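Local coordinates for protein titin (Homo sapiens, PDB 2J8H) that forms a giant elastic filament of muscle, represented by a rigid tandem of two immunoglobulin domains from its A-band region, at residues E95-A100 and N182-D187; A100-P105 and D187-E192; F7-R12 and V25-G30. One frame throughout, in Å; residues are numbered along the deposited sequence.

Contact 1 of 3, residues E95-A100 and N182-D187; sequences EVEVPA and NRFGID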
ATOM      1  N   GLU A  95       7.880 -17.187   5.335  1.00 47.69           N
ATOM      2  CA  GLU A  95       7.189 -17.606   4.152  1.00 48.24           C
ATOM      3  C   GLU A  95       6.375 -16.407   3.717  1.00 47.64           C
ATOM      4  O   GLU A  95       5.847 -15.676   4.543  1.00 46.81           O
ATOM      5  CB  GLU A  95       6.326 -18.831   4.440  1.00 48.61           C
ATOM      6  CG  GLU A  95       7.147 -20.126   4.341  1.00 51.38           C
ATOM      7  CD  GLU A  95       6.821 -21.154   5.413  1.00 52.69           C
ATOM      8  OE1 GLU A  95       5.650 -21.631   5.454  1.00 57.71           O
ATOM      9  OE2 GLU A  95       7.761 -21.515   6.185  1.00 60.72           O
ATOM     10  N   VAL A  96       6.316 -16.181   2.415  1.00 47.73           N
ATOM     11  CA  VAL A  96       5.673 -14.990   1.887  1.00 47.38           C
ATOM     12  C   VAL A  96       4.472 -15.444   1.108  1.00 47.21           C
ATOM     13  O   VAL A  96       4.582 -16.251   0.179  1.00 46.17           O
ATOM     14  CB  VAL A  96       6.618 -14.140   1.008  1.00 47.48           C
ATOM     15  CG1 VAL A  96       5.860 -12.950   0.401  1.00 45.95           C
ATOM     16  CG2 VAL A  96       7.840 -13.666   1.826  1.00 48.08           C
ATOM     17  N   GLU A  97       3.317 -14.929   1.510  1.00 47.36           N
ATOM     18  CA  GLU A  97       2.053 -15.333   0.940  1.00 47.78           C
ATOM     19  C   GLU A  97       1.798 -14.437  -0.259  1.00 47.19           C
ATOM     20  O   GLU A  97       1.831 -13.210  -0.147  1.00 45.44           O
ATOM     21  CB  GLU A  97       0.905 -15.169   1.945  1.00 48.31           C
ATOM     22  CG  GLU A  97       1.217 -15.629   3.383  1.00 49.42           C
ATOM     23  CD  GLU A  97       0.128 -15.224   4.372  1.00 50.35           C
ATOM     24  OE1 GLU A  97      -0.503 -14.144   4.190  1.00 53.79           O
ATOM     25  OE2 GLU A  97      -0.112 -16.000   5.319  1.00 53.27           O
ATOM     26  N   VAL A  98       1.586 -15.054  -1.413  1.00 47.05           N
ATOM     27  CA  VAL A  98       1.287 -14.301  -2.627  1.00 47.31           C
ATOM     28  C   VAL A  98       0.004 -14.892  -3.182  1.00 47.63           C
ATOM     29  O   VAL A  98      -0.028 -16.078  -3.555  1.00 47.52           O
ATOM     30  CB  VAL A  98       2.419 -14.424  -3.670  1.00 47.74           C
ATOM     31  CG1 VAL A  98       2.122 -13.547  -4.880  1.00 48.37           C
ATOM     32  CG2 VAL A  98       3.788 -14.087  -3.044  1.00 48.45           C
ATOM     33  N   PRO A  99      -1.076 -14.110  -3.192  1.00 47.80           N
ATOM     34  CA  PRO A  99      -2.336 -14.591  -3.761  1.00 47.75           C
ATOM     35  C   PRO A  99      -2.181 -15.028  -5.207  1.00 47.03           C
ATOM     36  O   PRO A  99      -1.393 -14.420  -5.945  1.00 47.87           O
ATOM     37  CB  PRO A  99      -3.237 -13.354  -3.681  1.00 48.08           C
ATOM     38  CG  PRO A  99      -2.699 -12.601  -2.565  1.00 47.94           C
ATOM     39  CD  PRO A  99      -1.225 -12.743  -2.661  1.00 48.05           C
ATOM     40  N   ALA A 100      -2.909 -16.063  -5.620  1.00 46.67           N
ATOM     41  CA  ALA A 100      -2.844 -16.490  -7.020  1.00 46.29           C
ATOM     42  C   ALA A 100      -3.339 -15.363  -7.879  1.00 45.92           C
ATOM     43  O   ALA A 100      -4.392 -14.798  -7.593  1.00 44.37           O
ATOM     44  CB  ALA A 100      -3.677 -17.750  -7.276  1.00 46.51           C
ATOM     45  N   ASN A 182      -4.864 -20.679  -5.428  1.00 46.85           N
ATOM     46  CA  ASN A 182      -4.231 -21.233  -4.233  1.00 46.79           C
ATOM     47  C   ASN A 182      -5.053 -20.865  -3.021  1.00 47.06           C
ATOM     48  O   ASN A 182      -6.182 -20.375  -3.163  1.00 46.49           O
ATOM     49  CB  ASN A 182      -2.749 -20.812  -4.114  1.00 46.86           C
ATOM     50  CG  ASN A 182      -2.548 -19.336  -3.877  1.00 46.84           C
ATOM     51  OD1 ASN A 182      -3.488 -18.575  -3.642  1.00 47.81           O
ATOM     52  ND2 ASN A 182      -1.288 -18.915  -3.941  1.00 46.98           N
ATOM     53  N   ARG A 183      -4.501 -21.099  -1.832  1.00 46.72           N
ATOM     54  CA  ARG A 183      -5.232 -20.860  -0.604  1.00 47.03           C
ATOM     55  C   ARG A 183      -5.574 -19.397  -0.359  1.00 46.04           C
ATOM     56  O   ARG A 183      -6.454 -19.111   0.432  1.00 46.79           O
ATOM     57  CB  ARG A 183      -4.460 -21.445   0.609  1.00 47.66           C
ATOM     58  CG  ARG A 183      -3.116 -20.744   0.911  1.00 49.34           C
ATOM     59  CD  ARG A 183      -2.442 -21.326   2.140  1.00 50.60           C
ATOM     60  NE  ARG A 183      -2.093 -22.739   1.958  1.00 53.72           N
ATOM     61  CZ  ARG A 183      -1.368 -23.449   2.817  1.00 55.73           C
ATOM     62  NH1 ARG A 183      -0.900 -22.884   3.935  1.00 57.24           N
ATOM     63  NH2 ARG A 183      -1.109 -24.733   2.565  1.00 55.95           N
ATOM     64  N   PHE A 184      -4.891 -18.476  -1.024  1.00 45.21           N
ATOM     65  CA  PHE A 184      -5.118 -17.064  -0.797  1.00 45.09           C
ATOM     66  C   PHE A 184      -6.015 -16.437  -1.850  1.00 44.19           C
ATOM     67  O   PHE A 184      -6.242 -15.224  -1.829  1.00 43.07           O
ATOM     68  CB  PHE A 184      -3.775 -16.327  -0.696  1.00 46.03           C
ATOM     69  CG  PHE A 184      -2.912 -16.846   0.426  1.00 47.15           C
ATOM     70  CD1 PHE A 184      -3.310 -16.685   1.745  1.00 47.83           C
ATOM     71  CD2 PHE A 184      -1.751 -17.542   0.163  1.00 47.57           C
ATOM     72  CE1 PHE A 184      -2.543 -17.180   2.794  1.00 47.82           C
ATOM     73  CE2 PHE A 184      -0.986 -18.036   1.210  1.00 47.87           C
ATOM     74  CZ  PHE A 184      -1.389 -17.852   2.521  1.00 48.17           C
ATOM     75  N   GLY A 185      -6.509 -17.252  -2.782  1.00 43.24           N
ATOM     76  CA  GLY A 185      -7.469 -16.760  -3.755  1.00 42.92           C
ATOM     77  C   GLY A 185      -7.406 -17.420  -5.110  1.00 41.98           C
ATOM     78  O   GLY A 185      -6.482 -18.155  -5.426  1.00 40.96           O
ATOM     79  N   ILE A 186      -8.435 -17.122  -5.893  1.00 41.92           N
ATOM     80  CA  ILE A 186      -8.601 -17.587  -7.238  1.00 42.11           C
ATOM     81  C   ILE A 186      -8.632 -16.373  -8.139  1.00 42.12           C
ATOM     82  O   ILE A 186      -9.284 -15.380  -7.839  1.00 39.82           O
ATOM     83  CB  ILE A 186      -9.932 -18.297  -7.358  1.00 41.97           C
ATOM     84  CG1 ILE A 186      -9.952 -19.444  -6.343  1.00 42.98           C
ATOM     85  CG2 ILE A 186     -10.161 -18.778  -8.801  1.00 41.53           C
ATOM     86  CD1 ILE A 186     -11.101 -20.367  -6.481  1.00 43.90           C
ATOM     87  N   ASP A 187      -7.947 -16.461  -9.262  1.00 43.19           N
ATOM     88  CA  ASP A 187      -8.017 -15.405 -10.273  1.00 43.78           C
ATOM     89  C   ASP A 187      -8.154 -16.097 -11.626  1.00 44.51           C
ATOM     90  O   ASP A 187      -7.569 -17.164 -11.829  1.00 44.27           O
ATOM     91  CB  ASP A 187      -6.724 -14.599 -10.245  1.00 44.06           C
ATOM     92  CG  ASP A 187      -6.823 -13.264 -10.983  1.00 45.57           C
ATOM     93  OD1 ASP A 187      -7.902 -12.652 -10.944  1.00 47.78           O
ATOM     94  OD2 ASP A 187      -5.808 -12.825 -11.567  1.00 47.65           O
TER
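N182 and F184 meet the strand of E97-A100 from a tight beta hairpin, whose type I turn runs from N182 to G185 and joins the last two strands of the second immunoglobulin I-set domain. The segment they touch leads out of the first domain, so the contact belongs to the domain junction.

The hydrogen bonds centre on the N182 carboxamide, whose CG is held close to the turn, between the backbone N and the carbonyl carbon (chi1 66°). ND2 gives a nearly straight bond (163°) to V98 O, 3.1 Å away and in the amide plane, and also bonds to P132 O. OD1 accepts from A100 N at 3.2 Å and, closing an Asx turn, from F184 N at 3.0 Å; the two donors come from opposite faces of the amide plane. Asparagine suits the place because one short group both shapes the turn and binds the strand.

The E97 and F184 side chains cross at about a right angle; E97 CB lies over one ring face, 3.8 Å from the centroid, in a CH-pi contact, and R183 CG over the opposite face. F184 CB packs 3.8 Å from P99 CA.

D187 CB touches A100 O, and the small A100 sets its methyl carbon CB 3.4 Å from G185 O.

Contact 2 of 3, residues A100-P105 and D187-E192; sequences AKIHLP and DQKTVE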
ATOM      1  N   ALA A 100      -2.909 -16.063  -5.620  1.00 46.67           N
ATOM      2  CA  ALA A 100      -2.844 -16.490  -7.020  1.00 46.29           C
ATOM      3  C   ALA A 100      -3.339 -15.363  -7.879  1.00 45.92           C
ATOM      4  O   ALA A 100      -4.392 -14.798  -7.593  1.00 44.37           O
ATOM      5  CB  ALA A 100      -3.677 -17.750  -7.276  1.00 46.51           C
ATOM      6  N   LYS A 101      -2.610 -15.056  -8.947  1.00 46.55           N
ATOM      7  CA  LYS A 101      -2.956 -13.921  -9.780  1.00 46.94           C
ATOM      8  C   LYS A 101      -2.490 -14.161 -11.197  1.00 46.77           C
ATOM      9  O   LYS A 101      -1.397 -14.645 -11.422  1.00 47.70           O
ATOM     10  CB  LYS A 101      -2.339 -12.633  -9.194  1.00 47.92           C
ATOM     11  CG  LYS A 101      -2.698 -11.343  -9.925  1.00 49.50           C
ATOM     12  CD  LYS A 101      -4.106 -10.859  -9.634  1.00 54.25           C
ATOM     13  CE  LYS A 101      -4.601  -9.768 -10.680  1.00 55.31           C
ATOM     14  NZ  LYS A 101      -5.052 -10.331 -12.007  1.00 54.21           N
ATOM     15  N   ILE A 102      -3.355 -13.850 -12.146  1.00 47.13           N
ATOM     16  CA  ILE A 102      -3.032 -13.943 -13.567  1.00 47.46           C
ATOM     17  C   ILE A 102      -2.684 -12.531 -14.030  1.00 47.77           C
ATOM     18  O   ILE A 102      -3.398 -11.595 -13.700  1.00 48.01           O
ATOM     19  CB  ILE A 102      -4.234 -14.436 -14.393  1.00 47.14           C
ATOM     20  CG1 ILE A 102      -4.597 -15.871 -14.056  1.00 45.89           C
ATOM     21  CG2 ILE A 102      -3.942 -14.317 -15.876  1.00 47.45           C
ATOM     22  CD1 ILE A 102      -3.464 -16.846 -14.201  1.00 46.73           C
ATOM     23  N   HIS A 103      -1.592 -12.399 -14.774  1.00 47.63           N
ATOM     24  CA  HIS A 103      -1.086 -11.098 -15.227  1.00 48.04           C
ATOM     25  C   HIS A 103      -1.058 -11.043 -16.736  1.00 48.85           C
ATOM     26  O   HIS A 103      -0.079 -11.463 -17.354  1.00 51.04           O
ATOM     27  CB  HIS A 103       0.349 -10.881 -14.763  1.00 48.34           C
ATOM     28  CG  HIS A 103       0.548 -11.045 -13.291  1.00 47.59           C
ATOM     29  ND1 HIS A 103       0.025 -10.172 -12.372  1.00 50.17           N
ATOM     30  CD2 HIS A 103       1.230 -11.977 -12.583  1.00 51.02           C
ATOM     31  CE1 HIS A 103       0.362 -10.566 -11.153  1.00 50.78           C
ATOM     32  NE2 HIS A 103       1.090 -11.661 -11.257  1.00 48.69           N
ATOM     33  N   LEU A 104      -2.096 -10.488 -17.339  1.00 48.66           N
ATOM     34  CA  LEU A 104      -2.133 -10.301 -18.794  1.00 47.59           C
ATOM     35  C   LEU A 104      -1.243  -9.136 -19.210  1.00 46.74           C
ATOM     36  O   LEU A 104      -1.509  -7.982 -18.846  1.00 46.54           O
ATOM     37  CB  LEU A 104      -3.554 -10.028 -19.252  1.00 47.98           C
ATOM     38  CG  LEU A 104      -4.607 -11.116 -19.091  1.00 50.04           C
ATOM     39  CD1 LEU A 104      -5.944 -10.577 -19.662  1.00 51.03           C
ATOM     40  CD2 LEU A 104      -4.190 -12.435 -19.726  1.00 53.42           C
ATOM     41  N   PRO A 105      -0.186  -9.402 -19.991  1.00 45.81           N
ATOM     42  CA  PRO A 105       0.640  -8.290 -20.449  1.00 45.69           C
ATOM     43  C   PRO A 105      -0.121  -7.233 -21.266  1.00 44.96           C
ATOM     44  O   PRO A 105       0.032  -6.026 -21.049  1.00 41.58           O
ATOM     45  CB  PRO A 105       1.681  -8.981 -21.316  1.00 46.14           C
ATOM     46  CG  PRO A 105       1.735 -10.374 -20.822  1.00 46.06           C
ATOM     47  CD  PRO A 105       0.339 -10.697 -20.447  1.00 46.84           C
ATOM     48  N   ASP A 187      -7.947 -16.461  -9.262  1.00 43.19           N
ATOM     49  CA  ASP A 187      -8.017 -15.405 -10.273  1.00 43.78           C
ATOM     50  C   ASP A 187      -8.154 -16.097 -11.626  1.00 44.51           C
ATOM     51  O   ASP A 187      -7.569 -17.164 -11.829  1.00 44.27           O
ATOM     52  CB  ASP A 187      -6.724 -14.599 -10.245  1.00 44.06           C
ATOM     53  CG  ASP A 187      -6.823 -13.264 -10.983  1.00 45.57           C
ATOM     54  OD1 ASP A 187      -7.902 -12.652 -10.944  1.00 47.78           O
ATOM     55  OD2 ASP A 187      -5.808 -12.825 -11.567  1.00 47.65           O
ATOM     56  N   GLN A 188      -8.915 -15.491 -12.533  1.00 45.76           N
ATOM     57  CA  GLN A 188      -9.054 -15.953 -13.908  1.00 46.34           C
ATOM     58  C   GLN A 188      -9.089 -14.785 -14.864  1.00 46.92           C
ATOM     59  O   GLN A 188      -9.427 -13.650 -14.486  1.00 46.40           O
ATOM     60  CB  GLN A 188     -10.287 -16.835 -14.097  1.00 47.03           C
ATOM     61  CG  GLN A 188     -11.614 -16.145 -14.181  1.00 50.57           C
ATOM     62  CD  GLN A 188     -12.744 -17.100 -14.582  1.00 50.30           C
ATOM     63  OE1 GLN A 188     -12.887 -18.194 -14.021  1.00 55.28           O
ATOM     64  NE2 GLN A 188     -13.535 -16.689 -15.555  1.00 51.46           N
ATOM     65  N   LYS A 189      -8.704 -15.063 -16.097  1.00 46.34           N
ATOM     66  CA  LYS A 189      -8.713 -14.083 -17.162  1.00 46.50           C
ATOM     67  C   LYS A 189      -9.062 -14.833 -18.439  1.00 46.13           C
ATOM     68  O   LYS A 189      -8.915 -16.042 -18.516  1.00 44.59           O
ATOM     69  CB  LYS A 189      -7.352 -13.401 -17.319  1.00 47.04           C
ATOM     70  CG  LYS A 189      -6.923 -12.472 -16.173  1.00 50.28           C
ATOM     71  CD  LYS A 189      -7.812 -11.248 -16.073  1.00 52.16           C
ATOM     72  CE  LYS A 189      -7.621 -10.510 -14.771  1.00 55.26           C
ATOM     73  NZ  LYS A 189      -8.084 -11.320 -13.576  1.00 59.75           N
ATOM     74  N   THR A 190      -9.547 -14.091 -19.419  1.00 46.03           N
ATOM     75  CA  THR A 190      -9.934 -14.633 -20.692  1.00 46.08           C
ATOM     76  C   THR A 190      -9.033 -14.047 -21.764  1.00 46.39           C
ATOM     77  O   THR A 190      -8.633 -12.887 -21.700  1.00 46.90           O
ATOM     78  CB  THR A 190     -11.395 -14.289 -20.973  1.00 46.86           C
ATOM     79  OG1 THR A 190     -12.193 -14.910 -19.961  1.00 47.76           O
ATOM     80  CG2 THR A 190     -11.856 -14.782 -22.356  1.00 45.40           C
ATOM     81  N   VAL A 191      -8.746 -14.867 -22.763  1.00 46.36           N
ATOM     82  CA  VAL A 191      -8.021 -14.463 -23.961  1.00 45.86           C
ATOM     83  C   VAL A 191      -8.859 -14.837 -25.186  1.00 45.65           C
ATOM     84  O   VAL A 191      -9.282 -15.989 -25.311  1.00 45.26           O
ATOM     85  CB  VAL A 191      -6.686 -15.226 -24.065  1.00 45.48           C
ATOM     86  CG1 VAL A 191      -5.942 -14.840 -25.317  1.00 45.34           C
ATOM     87  CG2 VAL A 191      -5.840 -14.981 -22.829  1.00 45.66           C
ATOM     88  N   GLU A 192      -9.118 -13.878 -26.067  1.00 45.00           N
ATOM     89  CA  GLU A 192      -9.789 -14.195 -27.318  1.00 45.60           C
ATOM     90  C   GLU A 192      -8.754 -14.471 -28.395  1.00 46.36           C
ATOM     91  O   GLU A 192      -7.860 -13.649 -28.635  1.00 45.53           O
ATOM     92  CB  GLU A 192     -10.719 -13.085 -27.785  1.00 45.47           C
ATOM     93  CG  GLU A 192     -11.383 -13.474 -29.105  1.00 44.86           C
ATOM     94  CD  GLU A 192     -12.411 -12.503 -29.582  1.00 46.11           C
ATOM     95  OE1 GLU A 192     -12.545 -11.425 -28.964  1.00 47.71           O
ATOM     96  OE2 GLU A 192     -13.081 -12.830 -30.585  1.00 45.08           O
TER
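K101 and D187 are the closest backbone neighbours where strands 100-102 and 187-192 run side by side; the axes of these short strands approach to 5.8 Å and their directions differ by 11°, nearly parallel. The strands are joined here by a side chain: I102 N gives its hydrogen to D187 OD2 at 2.7 Å and 172°, on the anti lone pair.

The same oxygen receives K101. Its CB points away from the partner strand, but the turn at chi2 (76°) swings CD back to 3.2 Å from D187 OD2. NZ then lies 2.6 Å from that OD2, on its syn side and somewhat out of the carboxylate plane, and is also bonded to I102 O. From the other strand K189 reaches D187 OD1, its NZ 3.0 Å away, and also bonds Q188 O. The two ammonium groups thus come close, K101 NZ to K189 NZ 3.6 Å, a repulsion that the shared carboxylate probably offsets. An alanine in place of K101 would probably leave D187 OD2 without its charged mate and the carboxylate with K189 as its one cation here.

In the beta sandwich of an I-set domain the first strand pairs with one sheet, here K101 with S129 of strand 123-131, while the last strand belongs to the other; this contact bridges the two at the sandwich margin. Next to the charges, the branched I102 and L104 pack against the methylenes of K189. The I102 and K189 side chains lie alongside, running opposite ways, I102 CG2 being 3.5 Å from K189 CG. L104 CD1 rests 3.9 Å from K189 CB. Further along, L104 CD2 meets V191 CG2, and both residues also touch strand 123-131, L104 at I126 and V191 at I124.

Contact 3 of 3, residues F7-R12 and V25-G30; sequences FKEELR and VCKVTG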
ATOM      1  N   PHE A   7      18.391 -16.577  24.457  1.00 48.68           N
ATOM      2  CA  PHE A   7      17.173 -16.015  23.861  1.00 48.59           C
ATOM      3  C   PHE A   7      16.036 -16.243  24.833  1.00 48.54           C
ATOM      4  O   PHE A   7      15.539 -17.357  24.961  1.00 48.99           O
ATOM      5  CB  PHE A   7      16.900 -16.632  22.489  1.00 48.96           C
ATOM      6  CG  PHE A   7      17.869 -16.199  21.469  1.00 48.20           C
ATOM      7  CD1 PHE A   7      18.887 -17.029  21.066  1.00 50.36           C
ATOM      8  CD2 PHE A   7      17.832 -14.916  20.981  1.00 49.83           C
ATOM      9  CE1 PHE A   7      19.831 -16.607  20.155  1.00 50.01           C
ATOM     10  CE2 PHE A   7      18.752 -14.491  20.067  1.00 51.91           C
ATOM     11  CZ  PHE A   7      19.785 -15.351  19.666  1.00 49.80           C
ATOM     12  N   LYS A   8      15.701 -15.197  25.587  1.00 48.49           N
ATOM     13  CA  LYS A   8      14.569 -15.218  26.517  1.00 48.65           C
ATOM     14  C   LYS A   8      13.279 -15.303  25.705  1.00 48.59           C
ATOM     15  O   LYS A   8      12.327 -15.965  26.083  1.00 48.05           O
ATOM     16  CB  LYS A   8      14.587 -13.939  27.362  1.00 49.21           C
ATOM     17  CG  LYS A   8      13.517 -13.813  28.425  1.00 49.53           C
ATOM     18  CD  LYS A   8      13.848 -14.653  29.604  1.00 52.10           C
ATOM     19  CE  LYS A   8      12.795 -14.544  30.685  1.00 51.99           C
ATOM     20  NZ  LYS A   8      12.963 -15.651  31.675  1.00 53.74           N
ATOM     21  N   GLU A   9      13.255 -14.602  24.579  1.00 49.00           N
ATOM     22  CA  GLU A   9      12.168 -14.745  23.613  1.00 49.30           C
ATOM     23  C   GLU A   9      12.815 -15.060  22.268  1.00 48.82           C
ATOM     24  O   GLU A   9      13.565 -14.266  21.740  1.00 47.82           O
ATOM     25  CB  GLU A   9      11.323 -13.479  23.582  1.00 49.01           C
ATOM     26  CG  GLU A   9      10.785 -13.131  24.973  1.00 49.68           C
ATOM     27  CD  GLU A   9       9.873 -11.922  24.976  1.00 50.15           C
ATOM     28  OE1 GLU A   9       9.764 -11.279  23.919  1.00 51.65           O
ATOM     29  OE2 GLU A   9       9.266 -11.612  26.025  1.00 52.02           O
ATOM     30  N   GLU A  10      12.572 -16.266  21.776  1.00 49.22           N
ATOM     31  CA  GLU A  10      13.191 -16.767  20.546  1.00 51.05           C
ATOM     32  C   GLU A  10      12.479 -16.195  19.330  1.00 50.94           C
ATOM     33  O   GLU A  10      11.328 -15.766  19.425  1.00 49.92           O
ATOM     34  CB  GLU A  10      13.088 -18.302  20.483  1.00 51.01           C
ATOM     35  CG  GLU A  10      13.779 -19.051  21.614  1.00 52.54           C
ATOM     36  CD  GLU A  10      13.445 -20.541  21.605  1.00 54.72           C
ATOM     37  OE1 GLU A  10      13.106 -21.094  20.528  1.00 60.98           O
ATOM     38  OE2 GLU A  10      13.476 -21.167  22.695  1.00 61.46           O
ATOM     39  N   LEU A  11      13.171 -16.188  18.190  1.00 52.05           N
ATOM     40  CA  LEU A  11      12.577 -15.782  16.918  1.00 52.84           C
ATOM     41  C   LEU A  11      11.391 -16.650  16.559  1.00 53.36           C
ATOM     42  O   LEU A  11      11.406 -17.852  16.788  1.00 53.96           O
ATOM     43  CB  LEU A  11      13.584 -15.921  15.773  1.00 53.41           C
ATOM     44  CG  LEU A  11      14.631 -14.876  15.476  1.00 54.54           C
ATOM     45  CD1 LEU A  11      15.225 -15.165  14.056  1.00 54.38           C
ATOM     46  CD2 LEU A  11      14.078 -13.443  15.570  1.00 53.40           C
ATOM     47  N   ARG A  12      10.359 -16.033  15.994  1.00 54.27           N
ATOM     48  CA  ARG A  12       9.168 -16.768  15.558  1.00 54.86           C
ATOM     49  C   ARG A  12       9.183 -16.949  14.048  1.00 53.61           C
ATOM     50  O   ARG A  12       9.507 -16.016  13.338  1.00 53.21           O
ATOM     51  CB  ARG A  12       7.903 -15.980  15.927  1.00 55.36           C
ATOM     52  CG  ARG A  12       7.467 -16.150  17.359  1.00 58.25           C
ATOM     53  CD  ARG A  12       6.114 -15.470  17.634  1.00 59.98           C
ATOM     54  NE  ARG A  12       6.104 -14.904  18.991  1.00 64.42           N
ATOM     55  CZ  ARG A  12       5.601 -15.487  20.078  1.00 65.29           C
ATOM     56  NH1 ARG A  12       5.001 -16.678  20.012  1.00 66.00           N
ATOM     57  NH2 ARG A  12       5.690 -14.854  21.249  1.00 65.45           N
ATOM     58  N   VAL A  25      11.593 -10.506  15.677  1.00 47.60           N
ATOM     59  CA  VAL A  25      11.831  -9.896  16.968  1.00 48.23           C
ATOM     60  C   VAL A  25      12.308 -10.985  17.898  1.00 48.12           C
ATOM     61  O   VAL A  25      11.816 -12.122  17.835  1.00 48.73           O
ATOM     62  CB  VAL A  25      10.532  -9.311  17.607  1.00 49.11           C
ATOM     63  CG1 VAL A  25      10.906  -8.416  18.801  1.00 50.18           C
ATOM     64  CG2 VAL A  25       9.678  -8.538  16.598  1.00 51.12           C
ATOM     65  N   CYS A  26      13.224 -10.647  18.794  1.00 48.04           N
ATOM     66  CA  CYS A  26      13.638 -11.590  19.831  1.00 47.92           C
ATOM     67  C   CYS A  26      14.075 -10.779  21.035  1.00 47.95           C
ATOM     68  O   CYS A  26      14.201  -9.546  20.932  1.00 47.54           O
ATOM     69  CB  CYS A  26      14.745 -12.502  19.316  1.00 48.12           C
ATOM     70  SG  CYS A  26      16.253 -11.694  18.904  1.00 50.46           S
ATOM     71  N   LYS A  27      14.255 -11.457  22.173  1.00 47.10           N
ATOM     72  CA  LYS A  27      14.732 -10.827  23.385  1.00 47.03           C
ATOM     73  C   LYS A  27      15.915 -11.641  23.914  1.00 47.32           C
ATOM     74  O   LYS A  27      15.808 -12.844  24.147  1.00 46.95           O
ATOM     75  CB  LYS A  27      13.639 -10.716  24.443  1.00 46.64           C
ATOM     76  CG  LYS A  27      14.034  -9.935  25.676  1.00 46.85           C
ATOM     77  CD  LYS A  27      12.902  -9.981  26.668  1.00 46.99           C
ATOM     78  CE  LYS A  27      13.163  -9.149  27.885  1.00 47.86           C
ATOM     79  NZ  LYS A  27      11.908  -9.072  28.662  1.00 49.56           N
ATOM     80  N   VAL A  28      17.022 -10.943  24.117  1.00 47.21           N
ATOM     81  CA  VAL A  28      18.286 -11.543  24.478  1.00 48.01           C
ATOM     82  C   VAL A  28      18.648 -11.154  25.904  1.00 48.16           C
ATOM     83  O   VAL A  28      18.470 -10.011  26.316  1.00 47.57           O
ATOM     84  CB  VAL A  28      19.362 -11.062  23.486  1.00 48.76           C
ATOM     85  CG1 VAL A  28      20.789 -11.478  23.902  1.00 48.81           C
ATOM     86  CG2 VAL A  28      19.018 -11.560  22.070  1.00 49.33           C
ATOM     87  N   THR A  29      19.157 -12.118  26.660  1.00 48.27           N
ATOM     88  CA  THR A  29      19.764 -11.834  27.953  1.00 48.42           C
ATOM     89  C   THR A  29      21.238 -12.220  27.928  1.00 48.05           C
ATOM     90  O   THR A  29      21.691 -12.944  27.051  1.00 47.24           O
ATOM     91  CB  THR A  29      19.058 -12.565  29.086  1.00 48.87           C
ATOM     92  OG1 THR A  29      19.093 -13.971  28.839  1.00 50.35           O
ATOM     93  CG2 THR A  29      17.589 -12.092  29.208  1.00 49.40           C
ATOM     94  N   GLY A  30      21.977 -11.713  28.897  1.00 48.55           N
ATOM     95  CA  GLY A  30      23.384 -12.058  29.061  1.00 49.01           C
ATOM     96  C   GLY A  30      24.122 -10.865  29.608  1.00 49.21           C
ATOM     97  O   GLY A  30      23.673  -9.731  29.457  1.00 48.90           O
TER
HETATM   98  O   HOH W   1       9.701 -12.959  19.911  1.00 63.75           O
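E9 and K27 form an antiparallel hydrogen-bonded pair: K27 N donates to E9 O at 2.9 Å, and E9 N to K27 O at 3.1 Å and 170°. K8 N also reaches K27 O, in a weak bond, so K8 and E9 together face K27 in a classic beta bulge.

The E9 side chain lies obliquely across that of K27. CB is 3.7 Å from K27 CB, and CG stays close to the same atom at 3.8 Å. With chi2 anti (-177°), CD lies 4.0 Å from K27 CD. At the tip, OE1 lies near K27 CB and OE2 near K27 CD, but OE2 to K27 NZ is 4.5 Å, too long for a salt bridge; NZ bonds to Y61 OH instead. Long chains with charged ends suit this face, since their methylenes pack while their tips can meet polar partners.

The other face is apolar. F7 and V28 lie side by side, F7 CE2 3.6 Å from V28 CG2, and the C26 sulfur approaches the ring obliquely, SG to F7 CE2 3.9 Å. Further on, a water joins E10 O to V25 O.

F7 ends the short strand 6-7, at the edge of this chain's sheet and paired with strand 22-29, which in turn pairs with 61-66; its ring reaches V79 and A81 of strand 76-83 and V88 of strand 86-102, while the chain turns a corner at K8 on its way to strand 14-17.

Contact 3 comes first along the chain and lies within the first immunoglobulin domain, closing before contacts 1 and 2 open. These two interleave in sequence, share A100 and D187, and both join strand 86-102 to strand 185-196; their centres are 14 Å apart. Contact 3 is far from them, its centre 31 Å from that of contact 1 and 44 Å from that of contact 2, which lies on the opposite side of the chain's centre. Strand 86-102 is continuous, serving as last strand of the first domain and opening strand of the second, with contact 1 at the junction, consistent with the rigid tandem. Contacts 1 and 3 also both touch the second subunit.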